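Long-range contact in NAD(P)H-FMN oxidoreductase (Bacillus subtilis, PDB 5LVA), which binds flavin mononucleotide and probably passes electrons from NAD(P)H to flavin or quinone acceptors: residues M1-E13 / L53-Y67. Numbering follows the deposited sequence.
Sequences MKVLVLAFHPNME and LCEEHDRIVFQFPLY. With FMN (flavin mononucleotide), chain C.
Tyr67 meets the loop that follows strand 3-7: its OH sits over one face of the His9 ring, the two side chains crossing at about a right angle, while Pro10 CG lies at the edge of the tyrosine ring, 4.1 Å from Tyr67 CE2. The flavin takes a face of the same phenol, with Tyr67 CD1 3.4 Å from FMN C8. With an alanine in its place, the dimethylbenzene side of the flavin would probably lose this support, Pro10 its ring neighbour and the His9 face its hydroxyl. His9 carries its ring anti to the backbone N (chi1 -169°) and points the N-H of NE2 at the FMN phosphate oxygen O1P, a bond modelled too short for its length to be trusted; ND1, at the other side of the ring, accepts from Asn11 N in the ring plane at 3.0 Å, which fixes the ring's rotation. Pro65 CG also approaches this imidazole, and Leu66 O takes the ribityl hydroxyl O2' at 2.8 Å.

Behind the pocket, strands 3-7 and 59-65 run parallel, Leu4 and Leu6 each bonding through N and O to the partner strand. On the face carrying Leu4, Leu6 and Phe62, Leu6 CD1 packs on Ile60 CG2 at 3.8 Å, and Phe8 lies alongside Phe62. At the far end Leu4 CB stands over the His57 ring in a CH-pi contact, 3.9 Å from its centroid. His57 is held by ND1 to Leu53 O and by NE2 to Thr32. Lys2 O accepts from both Asp58 N and Arg59 N, and Lys2 N in turn donates to Asp58 OD2 at 3.1 Å.

On the Val5 face, buried Gln63 is satisfied by Tyr166 and the FMN-binding Asn18. The pair is central to the parallel flavodoxin-like sheet, between strands 31-35 and 100-106, with helix 73-82 against Leu6, Phe8, Phe62 and Phe64.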
ATOM      1  N   MET A   1      -6.510  13.950  -5.538  1.00 38.89           N
ATOM      2  CA  MET A   1      -7.952  14.049  -5.301  1.00 43.71           C
ATOM      3  C   MET A   1      -8.594  12.663  -5.227  1.00 36.77           C
ATOM      4  O   MET A   1      -9.035  12.247  -4.161  1.00 37.75           O
ATOM      5  CB  MET A   1      -8.623  14.902  -6.387  1.00 45.88           C
ATOM      6  CG  MET A   1     -10.049  15.379  -6.070  1.00 52.94           C
ATOM      7  SD  MET A   1     -10.406  15.674  -4.321  1.00 71.18           S
ATOM      8  CE  MET A   1     -11.932  16.616  -4.406  1.00 46.50           C
ATOM      9  N   LYS A   2      -8.638  11.943  -6.344  1.00 32.52           N
ATOM     10  CA  LYS A   2      -9.206  10.593  -6.338  1.00 31.79           C
ATOM     11  C   LYS A   2      -8.192   9.536  -5.917  1.00 28.04           C
ATOM     12  O   LYS A   2      -7.267   9.226  -6.646  1.00 22.69           O
ATOM     13  CB  LYS A   2      -9.775  10.239  -7.707  1.00 30.95           C
ATOM     14  CG  LYS A   2     -11.209  10.658  -7.874  1.00 34.88           C
ATOM     15  CD  LYS A   2     -11.916   9.787  -8.878  1.00 44.78           C
ATOM     16  CE  LYS A   2     -12.921  10.592  -9.677  1.00 59.86           C
ATOM     17  NZ  LYS A   2     -12.739  10.381 -11.142  1.00 68.85           N
ATOM     18  N   VAL A   3      -8.392   8.962  -4.739  1.00 28.00           N
ATOM     19  CA  VAL A   3      -7.401   8.068  -4.175  1.00 22.89           C
ATOM     20  C   VAL A   3      -7.920   6.660  -3.961  1.00 23.64           C
ATOM     21  O   VAL A   3      -8.854   6.445  -3.206  1.00 27.94           O
ATOM     22  CB  VAL A   3      -6.882   8.606  -2.841  1.00 26.68           C
ATOM     23  CG1 VAL A   3      -5.812   7.699  -2.294  1.00 25.10           C
ATOM     24  CG2 VAL A   3      -6.359  10.028  -3.006  1.00 22.67           C
ATOM     25  N   LEU A   4      -7.289   5.699  -4.623  1.00 22.98           N
ATOM     26  CA  LEU A   4      -7.623   4.295  -4.465  1.00 18.46           C
ATOM     27  C   LEU A   4      -6.707   3.652  -3.422  1.00 22.54           C
ATOM     28  O   LEU A   4      -5.499   3.626  -3.598  1.00 24.95           O
ATOM     29  CB  LEU A   4      -7.509   3.582  -5.809  1.00 18.93           C
ATOM     30  CG  LEU A   4      -7.847   2.099  -5.901  1.00 20.24           C
ATOM     31  CD1 LEU A   4      -9.316   1.837  -5.608  1.00 19.04           C
ATOM     32  CD2 LEU A   4      -7.488   1.585  -7.267  1.00 16.62           C
ATOM     33  N   VAL A   5      -7.272   3.173  -2.319  1.00 21.79           N
ATOM     34  CA  VAL A   5      -6.478   2.511  -1.291  1.00 17.70           C
ATOM     35  C   VAL A   5      -6.726   1.026  -1.344  1.00 21.00           C
ATOM     36  O   VAL A   5      -7.791   0.552  -0.954  1.00 24.36           O
ATOM     37  CB  VAL A   5      -6.796   3.000   0.147  1.00 21.82           C
ATOM     38  CG1 VAL A   5      -5.912   2.291   1.156  1.00 14.88           C
ATOM     39  CG2 VAL A   5      -6.635   4.504   0.279  1.00 19.50           C
ATOM     40  N   LEU A   6      -5.738   0.287  -1.822  1.00 19.14           N
ATOM     41  CA  LEU A   6      -5.837  -1.155  -1.860  1.00 17.05           C
ATOM     42  C   LEU A   6      -5.221  -1.758  -0.608  1.00 19.77           C
ATOM     43  O   LEU A   6      -4.011  -1.780  -0.473  1.00 19.90           O
ATOM     44  CB  LEU A   6      -5.160  -1.687  -3.115  1.00 18.78           C
ATOM     45  CG  LEU A   6      -5.595  -0.974  -4.398  1.00 15.80           C
ATOM     46  CD1 LEU A   6      -4.820  -1.473  -5.593  1.00 14.10           C
ATOM     47  CD2 LEU A   6      -7.061  -1.195  -4.608  1.00 18.05           C
ATOM     48  N   ALA A   7      -6.054  -2.240   0.312  1.00 20.37           N
ATOM     49  CA  ALA A   7      -5.548  -2.791   1.566  1.00 16.25           C
ATOM     50  C   ALA A   7      -5.373  -4.288   1.466  1.00 18.61           C
ATOM     51  O   ALA A   7      -6.274  -4.992   1.038  1.00 19.35           O
ATOM     52  CB  ALA A   7      -6.457  -2.439   2.710  1.00 13.98           C
ATOM     53  N   PHE A   8      -4.194  -4.769   1.851  1.00 17.62           N
ATOM     54  CA  PHE A   8      -3.892  -6.188   1.786  1.00 16.50           C
ATOM     55  C   PHE A   8      -3.533  -6.748   3.158  1.00 19.89           C
ATOM     56  O   PHE A   8      -2.376  -6.741   3.567  1.00 23.61           O
ATOM     57  CB  PHE A   8      -2.747  -6.466   0.810  1.00 14.28           C
ATOM     58  CG  PHE A   8      -3.067  -6.166  -0.633  1.00 15.56           C
ATOM     59  CD1 PHE A   8      -2.943  -4.882  -1.134  1.00 14.47           C
ATOM     60  CD2 PHE A   8      -3.432  -7.181  -1.497  1.00 15.24           C
ATOM     61  CE1 PHE A   8      -3.205  -4.606  -2.457  1.00 14.77           C
ATOM     62  CE2 PHE A   8      -3.697  -6.908  -2.826  1.00 20.29           C
ATOM     63  CZ  PHE A   8      -3.587  -5.617  -3.306  1.00 16.49           C
ATOM     64  N   HIS A   9      -4.540  -7.241   3.853  1.00 15.66           N
ATOM     65  CA  HIS A   9      -4.369  -7.856   5.140  1.00 16.47           C
ATOM     66  C   HIS A   9      -5.243  -9.102   5.187  1.00 20.77           C
ATOM     67  O   HIS A   9      -6.418  -9.046   4.870  1.00 21.27           O
ATOM     68  CB  HIS A   9      -4.736  -6.883   6.246  1.00 19.12           C
ATOM     69  CG  HIS A   9      -4.338  -7.347   7.606  1.00 20.16           C
ATOM     70  ND1 HIS A   9      -4.750  -8.553   8.131  1.00 23.06           N
ATOM     71  CD2 HIS A   9      -3.566  -6.772   8.550  1.00 18.53           C
ATOM     72  CE1 HIS A   9      -4.247  -8.699   9.339  1.00 20.18           C
ATOM     73  NE2 HIS A   9      -3.522  -7.632   9.620  1.00 22.26           N
ATOM     74  N   PRO A  10      -4.656 -10.243   5.551  1.00 23.00           N
ATOM     75  CA  PRO A  10      -5.376 -11.516   5.496  1.00 16.94           C
ATOM     76  C   PRO A  10      -6.645 -11.542   6.334  1.00 21.95           C
ATOM     77  O   PRO A  10      -7.588 -12.249   5.993  1.00 27.71           O
ATOM     78  CB  PRO A  10      -4.354 -12.502   6.036  1.00 19.02           C
ATOM     79  CG  PRO A  10      -3.024 -11.884   5.638  1.00 22.20           C
ATOM     80  CD  PRO A  10      -3.221 -10.425   5.837  1.00 20.54           C
ATOM     81  N   ASN A  11      -6.672 -10.772   7.414  1.00 25.45           N
ATOM     82  CA  ASN A  11      -7.836 -10.728   8.285  1.00 18.79           C
ATOM     83  C   ASN A  11      -8.005  -9.350   8.882  1.00 24.89           C
ATOM     84  O   ASN A  11      -7.522  -9.066   9.971  1.00 25.68           O
ATOM     85  CB  ASN A  11      -7.714 -11.759   9.396  1.00 18.39           C
ATOM     86  CG  ASN A  11      -9.028 -12.014  10.110  1.00 25.50           C
ATOM     87  OD1 ASN A  11      -9.912 -11.159  10.164  1.00 27.36           O
ATOM     88  ND2 ASN A  11      -9.152 -13.197  10.683  1.00 27.34           N
ATOM     89  N   MET A  12      -8.712  -8.499   8.163  1.00 24.41           N
ATOM     90  CA  MET A  12      -8.925  -7.124   8.577  1.00 25.13           C
ATOM     91  C   MET A  12      -9.780  -6.959   9.849  1.00 33.65           C
ATOM     92  O   MET A  12      -9.881  -5.864  10.396  1.00 37.74           O
ATOM     93  CB  MET A  12      -9.572  -6.378   7.423  1.00 30.14           C
ATOM     94  CG  MET A  12      -9.247  -4.937   7.344  1.00 32.12           C
ATOM     95  SD  MET A  12      -7.503  -4.642   7.135  1.00 26.86           S
ATOM     96  CE  MET A  12      -7.577  -2.894   6.812  1.00 24.99           C
ATOM     97  N   GLU A  13     -10.418  -8.029  10.303  1.00 28.29           N
ATOM     98  CA  GLU A  13     -11.196  -7.975  11.534  1.00 33.37           C
ATOM     99  C   GLU A  13     -10.292  -8.215  12.728  1.00 33.26           C
ATOM    100  O   GLU A  13     -10.528  -7.684  13.810  1.00 40.57           O
ATOM    101  CB  GLU A  13     -12.331  -9.012  11.526  1.00 36.57           C
ATOM    102  CG  GLU A  13     -13.456  -8.743  10.534  1.00 43.05           C
ATOM    103  CD  GLU A  13     -14.249  -7.489  10.864  1.00 50.13           C
ATOM    104  OE1 GLU A  13     -14.895  -7.450  11.934  1.00 55.57           O
ATOM    105  OE2 GLU A  13     -14.232  -6.540  10.054  1.00 50.60           O
ATOM    106  N   LEU A  53     -10.485   0.099 -11.946  1.00 23.30           N
ATOM    107  CA  LEU A  53     -10.468   0.946 -10.768  1.00 21.25           C
ATOM    108  C   LEU A  53      -9.222   1.810 -10.739  1.00 23.46           C
ATOM    109  O   LEU A  53      -9.301   2.992 -10.424  1.00 25.96           O
ATOM    110  CB  LEU A  53     -10.569   0.104  -9.496  1.00 24.05           C
ATOM    111  CG  LEU A  53     -11.992  -0.367  -9.221  1.00 24.15           C
ATOM    112  CD1 LEU A  53     -12.049  -1.442  -8.144  1.00 21.54           C
ATOM    113  CD2 LEU A  53     -12.833   0.816  -8.844  1.00 17.15           C
ATOM    114  N   CYS A  54      -8.075   1.215 -11.054  1.00 24.93           N
ATOM    115  CA  CYS A  54      -6.825   1.974 -11.182  1.00 22.60           C
ATOM    116  C   CYS A  54      -7.002   3.116 -12.174  1.00 24.72           C
ATOM    117  O   CYS A  54      -6.632   4.246 -11.900  1.00 27.66           O
ATOM    118  CB  CYS A  54      -5.660   1.081 -11.633  1.00 17.68           C
ATOM    119  SG  CYS A  54      -5.159  -0.222 -10.488  1.00 23.00           S
ATOM    120  N   GLU A  55      -7.578   2.802 -13.327  1.00 25.77           N
ATOM    121  CA  GLU A  55      -7.859   3.793 -14.349  1.00 26.51           C
ATOM    122  C   GLU A  55      -8.665   4.989 -13.831  1.00 27.74           C
ATOM    123  O   GLU A  55      -8.430   6.128 -14.232  1.00 32.15           O
ATOM    124  CB  GLU A  55      -8.602   3.138 -15.512  1.00 28.87           C
ATOM    125  CG  GLU A  55      -7.789   2.090 -16.243  1.00 27.97           C
ATOM    126  CD  GLU A  55      -8.546   1.452 -17.384  1.00 28.06           C
ATOM    127  OE1 GLU A  55      -9.566   2.021 -17.799  1.00 33.46           O
ATOM    128  OE2 GLU A  55      -8.136   0.380 -17.860  1.00 29.45           O
ATOM    129  N   GLU A  56      -9.600   4.737 -12.925  1.00 25.66           N
ATOM    130  CA  GLU A  56     -10.524   5.773 -12.493  1.00 24.36           C
ATOM    131  C   GLU A  56      -9.999   6.647 -11.356  1.00 26.54           C
ATOM    132  O   GLU A  56     -10.628   7.634 -11.012  1.00 32.48           O
ATOM    133  CB  GLU A  56     -11.873   5.140 -12.097  1.00 31.57           C
ATOM    134  CG  GLU A  56     -12.759   4.783 -13.306  1.00 40.83           C
ATOM    135  CD  GLU A  56     -13.968   3.896 -12.957  1.00 57.20           C
ATOM    136  OE1 GLU A  56     -14.340   3.804 -11.764  1.00 55.99           O
ATOM    137  OE2 GLU A  56     -14.561   3.297 -13.885  1.00 52.46           O
ATOM    138  N   HIS A  57      -8.848   6.313 -10.784  1.00 27.44           N
ATOM    139  CA  HIS A  57      -8.287   7.109  -9.692  1.00 22.71           C
ATOM    140  C   HIS A  57      -6.935   7.713 -10.042  1.00 26.56           C
ATOM    141  O   HIS A  57      -6.233   7.209 -10.910  1.00 27.27           O
ATOM    142  CB  HIS A  57      -8.150   6.268  -8.425  1.00 25.06           C
ATOM    143  CG  HIS A  57      -9.452   5.780  -7.883  1.00 24.68           C
ATOM    144  ND1 HIS A  57     -10.184   4.789  -8.496  1.00 24.62           N
ATOM    145  CD2 HIS A  57     -10.154   6.141  -6.782  1.00 22.76           C
ATOM    146  CE1 HIS A  57     -11.284   4.562  -7.798  1.00 21.41           C
ATOM    147  NE2 HIS A  57     -11.287   5.367  -6.751  1.00 18.73           N
ATOM    148  N   ASP A  58      -6.575   8.789  -9.349  1.00 27.07           N
ATOM    149  CA  ASP A  58      -5.373   9.554  -9.674  1.00 23.23           C
ATOM    150  C   ASP A  58      -4.162   9.044  -8.911  1.00 24.67           C
ATOM    151  O   ASP A  58      -3.032   9.199  -9.351  1.00 26.14           O
ATOM    152  CB  ASP A  58      -5.584  11.045  -9.373  1.00 26.94           C
ATOM    153  CG  ASP A  58      -6.835  11.614 -10.036  1.00 32.74           C
ATOM    154  OD1 ASP A  58      -6.959  11.518 -11.270  1.00 33.79           O
ATOM    155  OD2 ASP A  58      -7.697  12.161  -9.318  1.00 38.73           O
ATOM    156  N   ARG A  59      -4.408   8.440  -7.757  1.00 22.83           N
ATOM    157  CA  ARG A  59      -3.357   7.941  -6.896  1.00 18.94           C
ATOM    158  C   ARG A  59      -3.720   6.557  -6.387  1.00 20.92           C
ATOM    159  O   ARG A  59      -4.841   6.328  -5.979  1.00 22.92           O
ATOM    160  CB  ARG A  59      -3.129   8.888  -5.723  1.00 18.89           C
ATOM    161  CG  ARG A  59      -2.040   8.423  -4.775  1.00 21.45           C
ATOM    162  CD  ARG A  59      -1.964   9.283  -3.541  1.00 21.00           C
ATOM    163  NE  ARG A  59      -1.459  10.610  -3.846  1.00 25.24           N
ATOM    164  CZ  ARG A  59      -1.127  11.512  -2.933  1.00 29.65           C
ATOM    165  NH1 ARG A  59      -1.250  11.230  -1.645  1.00 27.39           N
ATOM    166  NH2 ARG A  59      -0.670  12.700  -3.310  1.00 29.15           N
ATOM    167  N   ILE A  60      -2.766   5.635  -6.408  1.00 23.57           N
ATOM    168  CA  ILE A  60      -2.992   4.289  -5.905  1.00 18.96           C
ATOM    169  C   ILE A  60      -2.112   3.991  -4.696  1.00 22.31           C
ATOM    170  O   ILE A  60      -0.895   4.132  -4.749  1.00 17.06           O
ATOM    171  CB  ILE A  60      -2.732   3.256  -6.983  1.00 19.39           C
ATOM    172  CG1 ILE A  60      -3.448   3.682  -8.255  1.00 17.87           C
ATOM    173  CG2 ILE A  60      -3.207   1.892  -6.523  1.00 16.76           C
ATOM    174  CD1 ILE A  60      -3.280   2.746  -9.365  1.00 22.40           C
ATOM    175  N   VAL A  61      -2.753   3.592  -3.602  1.00 23.41           N
ATOM    176  CA  VAL A  61      -2.073   3.349  -2.339  1.00 17.01           C
ATOM    177  C   VAL A  61      -2.131   1.885  -1.972  1.00 14.85           C
ATOM    178  O   VAL A  61      -3.203   1.334  -1.804  1.00 21.09           O
ATOM    179  CB  VAL A  61      -2.697   4.171  -1.207  1.00 19.86           C
ATOM    180  CG1 VAL A  61      -2.057   3.832   0.108  1.00 16.25           C
ATOM    181  CG2 VAL A  61      -2.569   5.653  -1.500  1.00 20.35           C
ATOM    182  N   PHE A  62      -0.976   1.253  -1.852  1.00 17.31           N
ATOM    183  CA  PHE A  62      -0.918  -0.134  -1.420  1.00 17.49           C
ATOM    184  C   PHE A  62      -0.683  -0.182   0.081  1.00 17.73           C
ATOM    185  O   PHE A  62       0.374   0.215   0.560  1.00 18.48           O
ATOM    186  CB  PHE A  62       0.175  -0.889  -2.172  1.00 16.44           C
ATOM    187  CG  PHE A  62      -0.017  -0.907  -3.662  1.00 15.80           C
ATOM    188  CD1 PHE A  62       0.447   0.134  -4.451  1.00 16.64           C
ATOM    189  CD2 PHE A  62      -0.671  -1.958  -4.273  1.00 16.11           C
ATOM    190  CE1 PHE A  62       0.264   0.120  -5.825  1.00 13.16           C
ATOM    191  CE2 PHE A  62      -0.866  -1.978  -5.641  1.00 16.45           C
ATOM    192  CZ  PHE A  62      -0.389  -0.941  -6.419  1.00 12.58           C
ATOM    193  N   GLN A  63      -1.691  -0.638   0.823  1.00 18.87           N
ATOM    194  CA  GLN A  63      -1.619  -0.691   2.274  1.00 15.47           C
ATOM    195  C   GLN A  63      -1.516  -2.125   2.743  1.00 17.55           C
ATOM    196  O   GLN A  63      -2.347  -2.948   2.398  1.00 18.38           O
ATOM    197  CB  GLN A  63      -2.833  -0.018   2.900  1.00 17.28           C
ATOM    198  CG  GLN A  63      -2.776   0.060   4.410  1.00 20.75           C
ATOM    199  CD  GLN A  63      -4.026   0.653   5.037  1.00 21.14           C
ATOM    200  OE1 GLN A  63      -4.737   1.444   4.429  1.00 27.94           O
ATOM    201  NE2 GLN A  63      -4.286   0.277   6.272  1.00 24.37           N
ATOM    202  N   PHE A  64      -0.494  -2.428   3.534  1.00 18.97           N
ATOM    203  CA  PHE A  64      -0.297  -3.787   4.002  1.00 15.64           C
ATOM    204  C   PHE A  64       0.601  -3.817   5.212  1.00 15.39           C
ATOM    205  O   PHE A  64       1.284  -2.852   5.486  1.00 18.52           O
ATOM    206  CB  PHE A  64       0.285  -4.665   2.885  1.00 18.70           C
ATOM    207  CG  PHE A  64       1.557  -4.131   2.255  1.00 18.03           C
ATOM    208  CD1 PHE A  64       1.503  -3.284   1.163  1.00 15.51           C
ATOM    209  CD2 PHE A  64       2.802  -4.514   2.736  1.00 16.09           C
ATOM    210  CE1 PHE A  64       2.648  -2.823   0.586  1.00 15.60           C
ATOM    211  CE2 PHE A  64       3.946  -4.053   2.161  1.00 13.30           C
ATOM    212  CZ  PHE A  64       3.877  -3.204   1.087  1.00 17.69           C
ATOM    213  N   PRO A  65       0.566  -4.913   5.975  1.00 18.51           N
ATOM    214  CA  PRO A  65       1.586  -5.068   7.005  1.00 15.80           C
ATOM    215  C   PRO A  65       2.865  -5.607   6.392  1.00 19.32           C
ATOM    216  O   PRO A  65       2.801  -6.358   5.423  1.00 19.27           O
ATOM    217  CB  PRO A  65       0.968  -6.083   7.962  1.00 14.96           C
ATOM    218  CG  PRO A  65       0.111  -6.910   7.094  1.00 16.07           C
ATOM    219  CD  PRO A  65      -0.476  -5.950   6.089  1.00 16.28           C
ATOM    220  N   LEU A  66       4.006  -5.222   6.949  1.00 18.46           N
ATOM    221  CA  LEU A  66       5.278  -5.767   6.535  1.00 15.65           C
ATOM    222  C   LEU A  66       5.411  -7.195   7.010  1.00 19.05           C
ATOM    223  O   LEU A  66       5.527  -7.451   8.205  1.00 18.32           O
ATOM    224  CB  LEU A  66       6.433  -4.934   7.086  1.00 18.76           C
ATOM    225  CG  LEU A  66       7.792  -5.111   6.422  1.00 16.49           C
ATOM    226  CD1 LEU A  66       7.725  -4.556   5.019  1.00 18.95           C
ATOM    227  CD2 LEU A  66       8.856  -4.422   7.227  1.00 15.95           C
ATOM    228  N   TYR A  67       5.396  -8.113   6.053  1.00 17.32           N
ATOM    229  CA  TYR A  67       5.592  -9.524   6.305  1.00 15.91           C
ATOM    230  C   TYR A  67       6.877  -9.963   5.647  1.00 18.73           C
ATOM    231  O   TYR A  67       6.991  -9.867   4.433  1.00 22.87           O
ATOM    232  CB  TYR A  67       4.440 -10.355   5.745  1.00 17.33           C
ATOM    233  CG  TYR A  67       3.144 -10.303   6.504  1.00 15.58           C
ATOM    234  CD1 TYR A  67       3.044  -9.669   7.739  1.00 19.11           C
ATOM    235  CD2 TYR A  67       2.021 -10.911   5.993  1.00 15.66           C
ATOM    236  CE1 TYR A  67       1.853  -9.642   8.425  1.00 16.25           C
ATOM    237  CE2 TYR A  67       0.836 -10.888   6.669  1.00 20.48           C
ATOM    238  CZ  TYR A  67       0.743 -10.259   7.883  1.00 20.37           C
ATOM    239  OH  TYR A  67      -0.488 -10.264   8.531  1.00 25.98           O
TER
HETATM  240  N1  FMN C 201       7.522  -6.827  11.300  1.00 19.19           N
HETATM  241  C2  FMN C 201       8.703  -6.265  10.856  1.00 21.14           C
HETATM  242  O2  FMN C 201       9.108  -5.211  11.336  1.00 24.27           O
HETATM  243  N3  FMN C 201       9.439  -6.867   9.866  1.00 17.85           N
HETATM  244  C4  FMN C 201       9.019  -8.042   9.310  1.00 18.25           C
HETATM  245  O4  FMN C 201       9.705  -8.540   8.425  1.00 17.01           O
HETATM  246  C4A FMN C 201       7.828  -8.624   9.756  1.00 17.78           C
HETATM  247  N5  FMN C 201       7.381  -9.802   9.213  1.00 18.71           N
HETATM  248  C5A FMN C 201       6.211 -10.379   9.644  1.00 17.15           C
HETATM  249  C6  FMN C 201       5.788 -11.568   9.070  1.00 16.24           C
HETATM  250  C7  FMN C 201       4.613 -12.171   9.464  1.00 18.12           C
HETATM  251  C7M FMN C 201       4.186 -13.461   8.817  1.00 14.08           C
HETATM  252  C8  FMN C 201       3.851 -11.566  10.466  1.00 20.19           C
HETATM  253  C8M FMN C 201       2.564 -12.181  10.928  1.00 12.95           C
HETATM  254  C9  FMN C 201       4.280 -10.376  11.041  1.00 16.31           C
HETATM  255  C9A FMN C 201       5.453  -9.769  10.629  1.00 20.16           C
HETATM  256  N10 FMN C 201       5.897  -8.581  11.196  1.00 20.82           N
HETATM  257  C10 FMN C 201       7.080  -8.011  10.752  1.00 19.23           C
HETATM  258  C1' FMN C 201       5.071  -7.879  12.239  1.00 18.52           C
HETATM  259  C2' FMN C 201       4.044  -7.074  11.404  1.00 21.32           C
HETATM  260  O2' FMN C 201       4.692  -6.156  10.528  1.00 20.61           O
HETATM  261  C3' FMN C 201       2.903  -6.405  12.189  1.00 21.70           C
HETATM  262  O3' FMN C 201       2.168  -7.468  12.743  1.00 23.26           O
HETATM  263  C4' FMN C 201       2.017  -5.552  11.260  1.00 18.38           C
HETATM  264  O4' FMN C 201       2.826  -4.616  10.617  1.00 25.02           O
HETATM  265  C5' FMN C 201       0.886  -4.712  11.840  1.00 22.15           C
HETATM  266  O5' FMN C 201      -0.201  -5.537  12.164  1.00 26.92           O
HETATM  267  P   FMN C 201      -1.769  -5.280  11.904  1.00 23.20           P
HETATM  268  O1P FMN C 201      -2.223  -6.609  11.424  1.00 20.77           O
HETATM  269  O2P FMN C 201      -2.397  -4.874  13.194  1.00 25.37           O
HETATM  270  O3P FMN C 201      -2.147  -4.290  10.860  1.00 24.37           O